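PDB 4MMO: Sso-CP2 metallo-carboxypetidase from Sulfolobus solfataricus, which is a zinc-binding hydrolase of the M20 peptidase family that probably acts as a carboxypeptidase, removing residues from the carboxyl ends of peptides. Local coordinates for residues Asn414-Ile417 with Asp418-Tyr421; Ala273-Leu276 with Leu277-Thr281; Lys117-Asp121 with Lys122-Asn126; Lys422-Lys425 with His426-Phe430. All coordinates share one frame; numbering follows the deposited sequence.

Contact 1 of 4, residues Asn414-Ile417 with Asp418-Tyr421; sequences NIKI and DDYY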
loop_
_atom_site.group_PDB
_atom_site.type_symbol
_atom_site.label_atom_id
_atom_site.label_comp_id
_atom_site.label_asym_id
_atom_site.label_seq_id
_atom_site.Cartn_x
_atom_site.Cartn_y
_atom_site.Cartn_z
ATOM N N ASN A 414 12.437 -10.317 25.162
ATOM C CA ASN A 414 12.973 -10.719 26.457
ATOM C C ASN A 414 14.297 -11.468 26.356
ATOM O O ASN A 414 14.634 -12.000 25.300
ATOM C CB ASN A 414 11.964 -11.609 27.176
ATOM C CG ASN A 414 11.840 -12.975 26.533
ATOM O OD1 ASN A 414 12.569 -13.900 26.880
ATOM N ND2 ASN A 414 10.925 -13.104 25.582
ATOM N N ILE A 415 15.042 -11.499 27.459
ATOM C CA ILE A 415 16.238 -12.333 27.567
ATOM C C ILE A 415 16.225 -13.126 28.874
ATOM O O ILE A 415 15.761 -12.637 29.906
ATOM C CB ILE A 415 17.548 -11.507 27.475
ATOM C CG1 ILE A 415 17.636 -10.467 28.595
ATOM C CG2 ILE A 415 17.640 -10.816 26.126
ATOM C CD1 ILE A 415 19.047 -10.110 28.960
ATOM N N LYS A 416 16.727 -14.354 28.827
ATOM C CA LYS A 416 16.898 -15.143 30.038
ATOM C C LYS A 416 17.966 -14.483 30.894
ATOM O O LYS A 416 19.031 -14.111 30.396
ATOM C CB LYS A 416 17.302 -16.578 29.702
ATOM C CG LYS A 416 16.224 -17.382 28.999
ATOM C CD LYS A 416 16.715 -18.773 28.637
ATOM C CE LYS A 416 15.767 -19.460 27.667
ATOM N NZ LYS A 416 16.264 -20.795 27.233
ATOM N N ILE A 417 17.673 -14.324 32.179
ATOM C CA ILE A 417 18.618 -13.721 33.105
ATOM C C ILE A 417 19.928 -14.511 33.115
ATOM O O ILE A 417 21.007 -13.930 33.220
ATOM C CB ILE A 417 18.013 -13.612 34.527
ATOM C CG1 ILE A 417 16.899 -12.557 34.525
ATOM C CG2 ILE A 417 19.088 -13.261 35.559
ATOM C CD1 ILE A 417 16.219 -12.326 35.864
ATOM N N ASP A 418 19.833 -15.830 32.986
ATOM C CA ASP A 418 21.020 -16.682 32.968
ATOM C C ASP A 418 21.865 -16.432 31.719
ATOM O O ASP A 418 23.092 -16.549 31.757
ATOM C CB ASP A 418 20.628 -18.162 33.045
ATOM C CG ASP A 418 20.044 -18.549 34.397
ATOM O OD1 ASP A 418 20.230 -17.793 35.376
ATOM O OD2 ASP A 418 19.403 -19.618 34.480
ATOM N N ASP A 419 21.213 -16.082 30.613
ATOM C CA ASP A 419 21.934 -15.774 29.382
ATOM C C ASP A 419 22.656 -14.438 29.500
ATOM O O ASP A 419 23.688 -14.225 28.865
ATOM C CB ASP A 419 20.989 -15.766 28.179
ATOM C CG ASP A 419 20.496 -17.152 27.816
ATOM O OD1 ASP A 419 21.052 -18.140 28.339
ATOM O OD2 ASP A 419 19.561 -17.258 27.000
ATOM N N TYR A 420 22.114 -13.540 30.319
ATOM C CA TYR A 420 22.751 -12.252 30.555
ATOM C C TYR A 420 24.059 -12.460 31.307
ATOM O O TYR A 420 25.072 -11.832 31.001
ATOM C CB TYR A 420 21.827 -11.326 31.352
ATOM C CG TYR A 420 22.484 -10.042 31.804
ATOM C CD1 TYR A 420 23.080 -9.183 30.887
ATOM C CD2 TYR A 420 22.500 -9.682 33.145
ATOM C CE1 TYR A 420 23.681 -8.004 31.296
ATOM C CE2 TYR A 420 23.097 -8.503 33.561
ATOM C CZ TYR A 420 23.682 -7.667 32.633
ATOM O OH TYR A 420 24.276 -6.494 33.042
ATOM N N TYR A 421 24.029 -13.354 32.289
ATOM C CA TYR A 421 25.215 -13.650 33.085
ATOM C C TYR A 421 26.262 -14.411 32.278
ATOM O O TYR A 421 27.459 -14.190 32.454
ATOM C CB TYR A 421 24.839 -14.429 34.349
ATOM C CG TYR A 421 24.107 -13.586 35.368
ATOM C CD1 TYR A 421 24.692 -12.444 35.898
ATOM C CD2 TYR A 421 22.835 -13.930 35.800
ATOM C CE1 TYR A 421 24.033 -11.667 36.824
ATOM C CE2 TYR A 421 22.165 -13.157 36.730
ATOM C CZ TYR A 421 22.769 -12.027 37.237
ATOM O OH TYR A 421 22.109 -11.252 38.164
#
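Ile417 and Tyr421 lie side by side in the first turn of helix 417-433, and Ile417 CG2 comes within 3.3 Å of Tyr421 CE2. That branch touches the ring because it stands anti to the backbone N of Ile417, with CG1 taking the place beside that nitrogen (chi1 -70°). Ile417 O accepts a hydrogen bond from Tyr421 N at 3.2 Å. From the strand, Ile415 CD1 lies 3.9 Å from Tyr420 CB. Lys416, the N-cap, binds Tyr420 N through its own O, the donor lying in the carbonyl plane, and Asp419 N more weakly. Its methylenes run along Asp419, but Lys416 NZ stops 4.8 Å from Asp419 OD2; that oxygen is held by the hydroxyl of Tyr405, which also bonds Lys416 N. Farther out, Tyr420 OH is hydrogen-bonded to the main-chain O of Glu4 and Tyr421 OH to Asp2 OD1. With an alanine at Tyr421 the ring and hydroxyl are gone, and Ile417 CG2 is likely to lose its packing partner and Asp2 OD1 its mate. Tyrosine suits both places, pairing an apolar ring with a polar tip. The Lys416 carbonyl starts the helix, and two tyrosine hydroxyls join its first turn to the N-terminal residues.

Contact 2 of 4, residues Ala273-Leu276 with Leu277-Thr281; sequences AEAL and LTYPT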
loop_
_atom_site.group_PDB
_atom_site.type_symbol
_atom_site.label_atom_id
_atom_site.label_comp_id
_atom_site.label_asym_id
_atom_site.label_seq_id
_atom_site.Cartn_x
_atom_site.Cartn_y
_atom_site.Cartn_z
ATOM N N ALA A 273 20.327 -22.104 3.465
ATOM C CA ALA A 273 21.489 -21.433 4.037
ATOM C C ALA A 273 22.188 -20.594 2.979
ATOM O O ALA A 273 22.602 -19.467 3.238
ATOM C CB ALA A 273 22.454 -22.454 4.617
ATOM N N GLU A 274 22.312 -21.153 1.783
ATOM C CA GLU A 274 22.966 -20.459 0.685
ATOM C C GLU A 274 22.172 -19.216 0.294
ATOM O O GLU A 274 22.717 -18.117 0.249
ATOM C CB GLU A 274 23.112 -21.394 -0.513
ATOM C CG GLU A 274 23.960 -20.834 -1.641
ATOM C CD GLU A 274 24.079 -21.793 -2.809
ATOM O OE1 GLU A 274 23.939 -23.017 -2.594
ATOM O OE2 GLU A 274 24.306 -21.323 -3.944
ATOM N N ALA A 275 20.885 -19.391 0.023
ATOM C CA ALA A 275 20.035 -18.285 -0.405
ATOM C C ALA A 275 20.017 -17.159 0.625
ATOM O O ALA A 275 20.186 -15.985 0.292
ATOM C CB ALA A 275 18.620 -18.779 -0.661
ATOM N N LEU A 276 19.817 -17.536 1.881
ATOM C CA LEU A 276 19.698 -16.581 2.972
ATOM C C LEU A 276 20.972 -15.755 3.154
ATOM O O LEU A 276 20.908 -14.540 3.340
ATOM C CB LEU A 276 19.375 -17.333 4.265
ATOM C CG LEU A 276 19.032 -16.507 5.502
ATOM C CD1 LEU A 276 17.844 -15.587 5.244
ATOM C CD2 LEU A 276 18.743 -17.438 6.666
ATOM N N LEU A 277 22.122 -16.419 3.090
ATOM C CA LEU A 277 23.395 -15.777 3.408
ATOM C C LEU A 277 24.154 -15.222 2.195
ATOM O O LEU A 277 24.992 -14.332 2.353
ATOM C CB LEU A 277 24.297 -16.762 4.160
ATOM C CG LEU A 277 23.755 -17.350 5.467
ATOM C CD1 LEU A 277 24.830 -18.192 6.145
ATOM C CD2 LEU A 277 23.255 -16.263 6.412
ATOM N N THR A 278 23.850 -15.726 0.998
ATOM C CA THR A 278 24.674 -15.460 -0.190
ATOM C C THR A 278 23.980 -14.640 -1.290
ATOM O O THR A 278 24.654 -13.993 -2.090
ATOM C CB THR A 278 25.201 -16.801 -0.796
ATOM O OG1 THR A 278 26.012 -17.470 0.177
ATOM C CG2 THR A 278 26.029 -16.578 -2.056
ATOM N N TYR A 279 22.650 -14.651 -1.336
ATOM C CA TYR A 279 21.935 -13.982 -2.429
ATOM C C TYR A 279 21.679 -12.497 -2.153
ATOM O O TYR A 279 21.141 -12.140 -1.101
ATOM C CB TYR A 279 20.585 -14.652 -2.702
ATOM C CG TYR A 279 20.645 -16.076 -3.215
ATOM C CD1 TYR A 279 21.856 -16.719 -3.432
ATOM C CD2 TYR A 279 19.475 -16.774 -3.486
ATOM C CE1 TYR A 279 21.897 -18.022 -3.901
ATOM C CE2 TYR A 279 19.505 -18.069 -3.948
ATOM C CZ TYR A 279 20.716 -18.691 -4.156
ATOM O OH TYR A 279 20.740 -19.985 -4.620
ATOM N N PRO A 280 22.048 -11.623 -3.105
ATOM C CA PRO A 280 21.592 -10.236 -2.986
ATOM C C PRO A 280 20.108 -10.149 -3.343
ATOM O O PRO A 280 19.609 -11.066 -3.990
ATOM C CB PRO A 280 22.446 -9.498 -4.016
ATOM C CG PRO A 280 22.752 -10.527 -5.048
ATOM C CD PRO A 280 22.886 -11.827 -4.302
ATOM N N THR A 281 19.417 -9.089 -2.931
ATOM C CA THR A 281 17.976 -8.993 -3.163
ATOM C C THR A 281 17.540 -7.657 -3.741
ATOM O O THR A 281 18.259 -6.662 -3.660
ATOM C CB THR A 281 17.182 -9.186 -1.858
ATOM O OG1 THR A 281 17.417 -8.075 -0.981
ATOM C CG2 THR A 281 17.584 -10.483 -1.171
#
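Tyr279 folds back over Ala275 because its CG stands anti to its own carbonyl carbon (chi1 -65°), which swings the ring toward the helix it has just left, with psi of 129° carrying the main chain away. The flat ring therefore lies over the last turn: Ala275 CA sits 3.5 Å from the Tyr279 ring centroid, only 11° off the normal, a CH-pi contact over one face. The methyl group adds to it, Ala275 CB lying 3.5 Å from Tyr279 CE2. Alanine suits this place, since its small side chain allows the ring to settle so close to the backbone. Glu274, its chain extended, passes obliquely by the ring, and Glu274 OE2 comes no nearer to Tyr279 OH than 3.9 Å. With a serine at Tyr279 the ring is gone, and Ala275 CA and CB would probably lose their packing partner, opening a gap beside the last turn.

The i to i-4 bonds run on to the end of the helix. Leu277 N bonds Ala273 O at 3.1 Å, Thr278 N bonds Glu274 O at 2.7 Å, and the last, Tyr279 N to Ala275 O at 3.2 Å, comes from above the carbonyl plane. Leu277 CB and CG lie beside the Ala273 carbonyl.

Lys180 donates to the carbonyls of Leu276 and Tyr279, a positive charge that probably suits the negative end of the helix dipole. Ala275 and Leu276 pack on Leu203 and Ser199 of the second subunit. Within the chain, Ala273 and Thr278 rest on Ile245 of helix 239-247, and Thr281 bonds Arg311 of strand 299-312.

Contact 3 of 4, residues Lys117-Asp121 with Lys122-Asn126; sequences KHLLD and KNELN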
loop_
_atom_site.group_PDB
_atom_site.type_symbol
_atom_site.label_atom_id
_atom_site.label_comp_id
_atom_site.label_asym_id
_atom_site.label_seq_id
_atom_site.Cartn_x
_atom_site.Cartn_y
_atom_site.Cartn_z
ATOM N N LYS A 117 34.457 -4.086 33.695
ATOM C CA LYS A 117 34.536 -3.654 35.083
ATOM C C LYS A 117 35.189 -4.718 35.952
ATOM O O LYS A 117 36.047 -4.416 36.781
ATOM C CB LYS A 117 33.137 -3.366 35.622
ATOM C CG LYS A 117 33.113 -2.880 37.059
ATOM C CD LYS A 117 31.694 -2.818 37.598
ATOM C CE LYS A 117 31.606 -1.907 38.808
ATOM N NZ LYS A 117 32.621 -2.236 39.844
ATOM N N HIS A 118 34.759 -5.960 35.772
ATOM C CA HIS A 118 35.272 -7.060 36.571
ATOM C C HIS A 118 36.776 -7.204 36.375
ATOM O O HIS A 118 37.529 -7.300 37.344
ATOM C CB HIS A 118 34.546 -8.358 36.217
ATOM C CG HIS A 118 33.100 -8.356 36.604
ATOM N ND1 HIS A 118 32.246 -9.399 36.309
ATOM C CD2 HIS A 118 32.355 -7.440 37.265
ATOM C CE1 HIS A 118 31.041 -9.122 36.768
ATOM N NE2 HIS A 118 31.077 -7.938 37.353
ATOM N N LEU A 119 37.216 -7.191 35.121
ATOM C CA LEU A 119 38.635 -7.318 34.822
ATOM C C LEU A 119 39.430 -6.145 35.391
ATOM O O LEU A 119 40.524 -6.335 35.914
ATOM C CB LEU A 119 38.862 -7.437 33.314
ATOM C CG LEU A 119 38.283 -8.689 32.645
ATOM C CD1 LEU A 119 38.669 -8.729 31.173
ATOM C CD2 LEU A 119 38.740 -9.965 33.339
ATOM N N LEU A 120 38.880 -4.938 35.294
ATOM C CA LEU A 120 39.523 -3.760 35.871
ATOM C C LEU A 120 39.655 -3.896 37.386
ATOM O O LEU A 120 40.690 -3.561 37.962
ATOM C CB LEU A 120 38.727 -2.492 35.546
ATOM C CG LEU A 120 38.912 -1.861 34.164
ATOM C CD1 LEU A 120 37.936 -0.708 33.979
ATOM C CD2 LEU A 120 40.338 -1.379 33.972
ATOM N N ASP A 121 38.596 -4.385 38.026
ATOM C CA ASP A 121 38.570 -4.530 39.477
ATOM C C ASP A 121 39.607 -5.536 39.980
ATOM O O ASP A 121 39.941 -5.547 41.166
ATOM C CB ASP A 121 37.175 -4.957 39.947
ATOM C CG ASP A 121 36.146 -3.837 39.844
ATOM O OD1 ASP A 121 36.538 -2.666 39.646
ATOM O OD2 ASP A 121 34.939 -4.135 39.975
ATOM N N LYS A 122 40.106 -6.378 39.078
ATOM C CA LYS A 122 41.090 -7.396 39.434
ATOM C C LYS A 122 42.451 -7.117 38.801
ATOM O O LYS A 122 43.370 -7.930 38.910
ATOM C CB LYS A 122 40.608 -8.777 38.982
ATOM C CG LYS A 122 39.246 -9.185 39.514
ATOM C CD LYS A 122 38.902 -10.599 39.057
ATOM C CE LYS A 122 37.405 -10.862 39.060
ATOM N NZ LYS A 122 36.901 -11.198 37.696
ATOM N N ASN A 123 42.579 -5.968 38.143
ATOM C CA ASN A 123 43.789 -5.641 37.395
ATOM C C ASN A 123 44.159 -6.748 36.404
ATOM O O ASN A 123 45.326 -7.119 36.274
ATOM C CB ASN A 123 44.954 -5.348 38.348
ATOM C CG ASN A 123 44.914 -3.934 38.897
ATOM O OD1 ASN A 123 45.601 -3.042 38.396
ATOM N ND2 ASN A 123 44.104 -3.720 39.926
ATOM N N GLU A 124 43.150 -7.263 35.706
ATOM C CA GLU A 124 43.336 -8.351 34.747
ATOM C C GLU A 124 43.068 -7.926 33.299
ATOM O O GLU A 124 43.095 -8.760 32.394
ATOM C CB GLU A 124 42.428 -9.533 35.107
ATOM C CG GLU A 124 42.762 -10.186 36.439
ATOM C CD GLU A 124 41.900 -11.402 36.735
ATOM O OE1 GLU A 124 40.829 -11.548 36.110
ATOM O OE2 GLU A 124 42.295 -12.214 37.596
ATOM N N LEU A 125 42.807 -6.638 33.077
ATOM C CA LEU A 125 42.558 -6.142 31.724
ATOM C C LEU A 125 43.872 -5.845 31.005
ATOM O O LEU A 125 44.619 -4.948 31.399
ATOM C CB LEU A 125 41.677 -4.888 31.748
ATOM C CG LEU A 125 41.265 -4.349 30.372
ATOM C CD1 LEU A 125 40.386 -5.348 29.635
ATOM C CD2 LEU A 125 40.559 -3.006 30.492
ATOM N N ASN A 126 44.137 -6.597 29.943
ATOM C CA ASN A 126 45.399 -6.494 29.218
ATOM C C ASN A 126 45.185 -6.146 27.752
ATOM O O ASN A 126 45.948 -6.556 26.873
ATOM C CB ASN A 126 46.188 -7.796 29.357
ATOM C CG ASN A 126 46.609 -8.062 30.786
ATOM O OD1 ASN A 126 47.505 -7.401 31.311
ATOM N ND2 ASN A 126 45.965 -9.028 31.425
#
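Leu119 turns its branched side chain against Glu124 and Leu125 where helix 102-121 gives out. Its CB starts 4.1 Å from Leu125 CB, the two leucines crossing at about a right angle. Beyond CG the chain forks: Leu119 CD1 meets Leu125 CD1 at 4.1 Å, whereas Leu119 CD2 turns to Glu124, 3.8 Å from OE1 and close to the CB of the same residue. The carboxylate of Glu124 also has a long, weak ion pair with Lys432. Leu120 completes the apolar group by lying alongside Leu125, with Leu120 CD2 3.8 Å from Leu125 CD2. Leu125 bridges the two because its CG is anti to its backbone N (chi1 -175°), carrying CD1 to Leu119 and CD2 to Leu120. Leucine suits all three positions, since helix 417-433 packs on Leu119 while Ile58 of strand 53-58 lies against Leu120 and Leu125.

Lys122 takes a different course, running back alongside the last turn, its CG 3.3 Å from His118 O and its NZ near His118 CB. Lys117 NZ and Asp121 OD2, one turn apart, form a salt bridge that uses the syn lone pair of the carboxylate.

The backbone ends the helix with a nearly straight bond from Glu124 N to Leu119 O (2.8 Å, 173°). Leu119 O also takes Lys122 N from the opposite face of its plane, so this carbonyl is gripped twice. Asn123 N bonds Leu120 O at 3.1 Å. Asn123 has a positive phi of 53°, a conformation asparagine tolerates better than most residues; it is the C-prime residue of a Schellman motif, the common C-terminal helix stop, made by Glu124 N to Leu119 O and Asn123 N to Leu120 O.

Contact 4 of 4, residues Lys422-Lys425 with His426-Phe430; sequences KAIK and HTEEF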
loop_
_atom_site.group_PDB
_atom_site.type_symbol
_atom_site.label_atom_id
_atom_site.label_comp_id
_atom_site.label_asym_id
_atom_site.label_seq_id
_atom_site.Cartn_x
_atom_site.Cartn_y
_atom_site.Cartn_z
ATOM N N LYS A 422 25.823 -15.295 31.387
ATOM C CA LYS A 422 26.769 -16.004 30.526
ATOM C C LYS A 422 27.427 -15.037 29.550
ATOM O O LYS A 422 28.575 -15.234 29.155
ATOM C CB LYS A 422 26.090 -17.130 29.742
ATOM C CG LYS A 422 25.778 -18.376 30.552
ATOM C CD LYS A 422 25.569 -19.564 29.629
ATOM C CE LYS A 422 24.866 -20.716 30.322
ATOM N NZ LYS A 422 24.207 -21.614 29.332
ATOM N N ALA A 423 26.699 -13.991 29.163
ATOM C CA ALA A 423 27.218 -13.027 28.201
ATOM C C ALA A 423 28.353 -12.218 28.819
ATOM O O ALA A 423 29.387 -12.002 28.183
ATOM C CB ALA A 423 26.105 -12.106 27.706
ATOM N N ILE A 424 28.150 -11.768 30.055
ATOM C CA ILE A 424 29.207 -11.100 30.810
ATOM C C ILE A 424 30.426 -12.018 30.860
ATOM O O ILE A 424 31.559 -11.596 30.633
ATOM C CB ILE A 424 28.752 -10.784 32.256
ATOM C CG1 ILE A 424 27.607 -9.768 32.245
ATOM C CG2 ILE A 424 29.917 -10.243 33.092
ATOM C CD1 ILE A 424 26.901 -9.605 33.582
ATOM N N LYS A 425 30.158 -13.285 31.144
ATOM C CA LYS A 425 31.182 -14.306 31.299
ATOM C C LYS A 425 31.935 -14.536 29.987
ATOM O O LYS A 425 33.166 -14.596 29.971
ATOM C CB LYS A 425 30.494 -15.581 31.771
ATOM C CG LYS A 425 31.382 -16.698 32.232
ATOM C CD LYS A 425 30.494 -17.756 32.858
ATOM C CE LYS A 425 31.224 -19.037 33.180
ATOM N NZ LYS A 425 30.259 -20.041 33.710
ATOM N N HIS A 426 31.187 -14.654 28.893
ATOM C CA HIS A 426 31.764 -14.784 27.559
ATOM C C HIS A 426 32.691 -13.616 27.243
ATOM O O HIS A 426 33.758 -13.801 26.659
ATOM C CB HIS A 426 30.651 -14.871 26.513
ATOM C CG HIS A 426 31.134 -15.152 25.126
ATOM N ND1 HIS A 426 30.286 -15.190 24.036
ATOM C CD2 HIS A 426 32.371 -15.421 24.639
ATOM C CE1 HIS A 426 30.977 -15.461 22.948
ATOM N NE2 HIS A 426 32.249 -15.604 23.285
ATOM N N THR A 427 32.290 -12.413 27.636
ATOM C CA THR A 427 33.080 -11.227 27.335
ATOM C C THR A 427 34.380 -11.236 28.127
ATOM O O THR A 427 35.438 -10.886 27.604
ATOM C CB THR A 427 32.318 -9.930 27.671
ATOM O OG1 THR A 427 31.056 -9.913 26.988
ATOM C CG2 THR A 427 33.144 -8.710 27.271
ATOM N N GLU A 428 34.281 -11.612 29.399
ATOM C CA GLU A 428 35.443 -11.709 30.278
ATOM C C GLU A 428 36.485 -12.654 29.692
ATOM O O GLU A 428 37.644 -12.280 29.521
ATOM C CB GLU A 428 35.020 -12.185 31.670
ATOM C CG GLU A 428 34.459 -11.076 32.549
ATOM C CD GLU A 428 33.812 -11.588 33.827
ATOM O OE1 GLU A 428 33.514 -12.798 33.919
ATOM O OE2 GLU A 428 33.589 -10.772 34.741
ATOM N N GLU A 429 36.064 -13.874 29.371
ATOM C CA GLU A 429 36.963 -14.856 28.775
ATOM C C GLU A 429 37.514 -14.356 27.448
ATOM O O GLU A 429 38.684 -14.581 27.137
ATOM C CB GLU A 429 36.252 -16.195 28.574
ATOM C CG GLU A 429 36.236 -17.081 29.810
ATOM C CD GLU A 429 37.630 -17.481 30.261
ATOM O OE1 GLU A 429 37.796 -17.806 31.454
ATOM O OE2 GLU A 429 38.560 -17.470 29.422
ATOM N N PHE A 430 36.683 -13.664 26.671
ATOM C CA PHE A 430 37.144 -13.140 25.393
ATOM C C PHE A 430 38.259 -12.117 25.594
ATOM O O PHE A 430 39.252 -12.132 24.872
ATOM C CB PHE A 430 35.997 -12.522 24.593
ATOM C CG PHE A 430 36.459 -11.581 23.519
ATOM C CD1 PHE A 430 37.040 -12.068 22.357
ATOM C CD2 PHE A 430 36.333 -10.210 23.678
ATOM C CE1 PHE A 430 37.482 -11.203 21.370
ATOM C CE2 PHE A 430 36.775 -9.342 22.696
ATOM C CZ PHE A 430 37.349 -9.840 21.539
#
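The carboxylate of Glu428 lies alongside Ile424, the two side chains pointing the same way, with Glu428 OE2 4.1 Å from Ile424 CG2 and Glu428 OE1 3.8 Å from Lys425 CA. Its polar end reaches helix 102-121, where OE2 is hydrogen-bonded to His118 ND1. The imidazole of His426 is carried off the segment toward Ser362 and Ala363 of helix 354-367, where NE2 makes a weak hydrogen bond to the main-chain O of Met359.

Thr427 adds a side-chain bond to the backbone one. With OG1 beside its own backbone N (chi1 -55°), the hydroxyl reaches back one turn and donates to Ala423 O at 2.9 Å. Thr427 N bonds the same oxygen at 3.0 Å; the two donors approach from opposite faces, and the hydroxyl of this buried residue is satisfied within the helix. Threonine suits the place, its methyl adding an apolar surface. The i to i-4 backbone bonds run on: His426 N meets Lys422 O at 2.7 Å, and Glu429 N meets Lys425 O almost dead straight (178°).

The exposed Lys425 extends on the outer side. Thr427 and Ile424 pack on helix 102-121, and His426 and Phe430 on helix 354-367: an amphipathic alpha-helix wedged between neighbours.

Contacts 1 and 4 follow each other along helix 417-433: the first starts it from a strand, its Ile415 side chain about 12 Å from the zinc ion, and the second forms its regular middle. Contact 3 ends helix 102-121 and touches contact 4, His118 meeting Glu428 and Ile424 and Leu119 beside the Glu428 carbonyl, so their helices pack together. All are partly buried, but contact 3 lies farthest from the chain's centre and has the most exposed residues. Contact 2 stands apart in the dimerisation region, with the second subunit against it. Chemistry follows place: N-cap bonding in contact 1, aromatic cover in contact 2, a Schellman stop in contact 3 and internal helix bonding in contact 4.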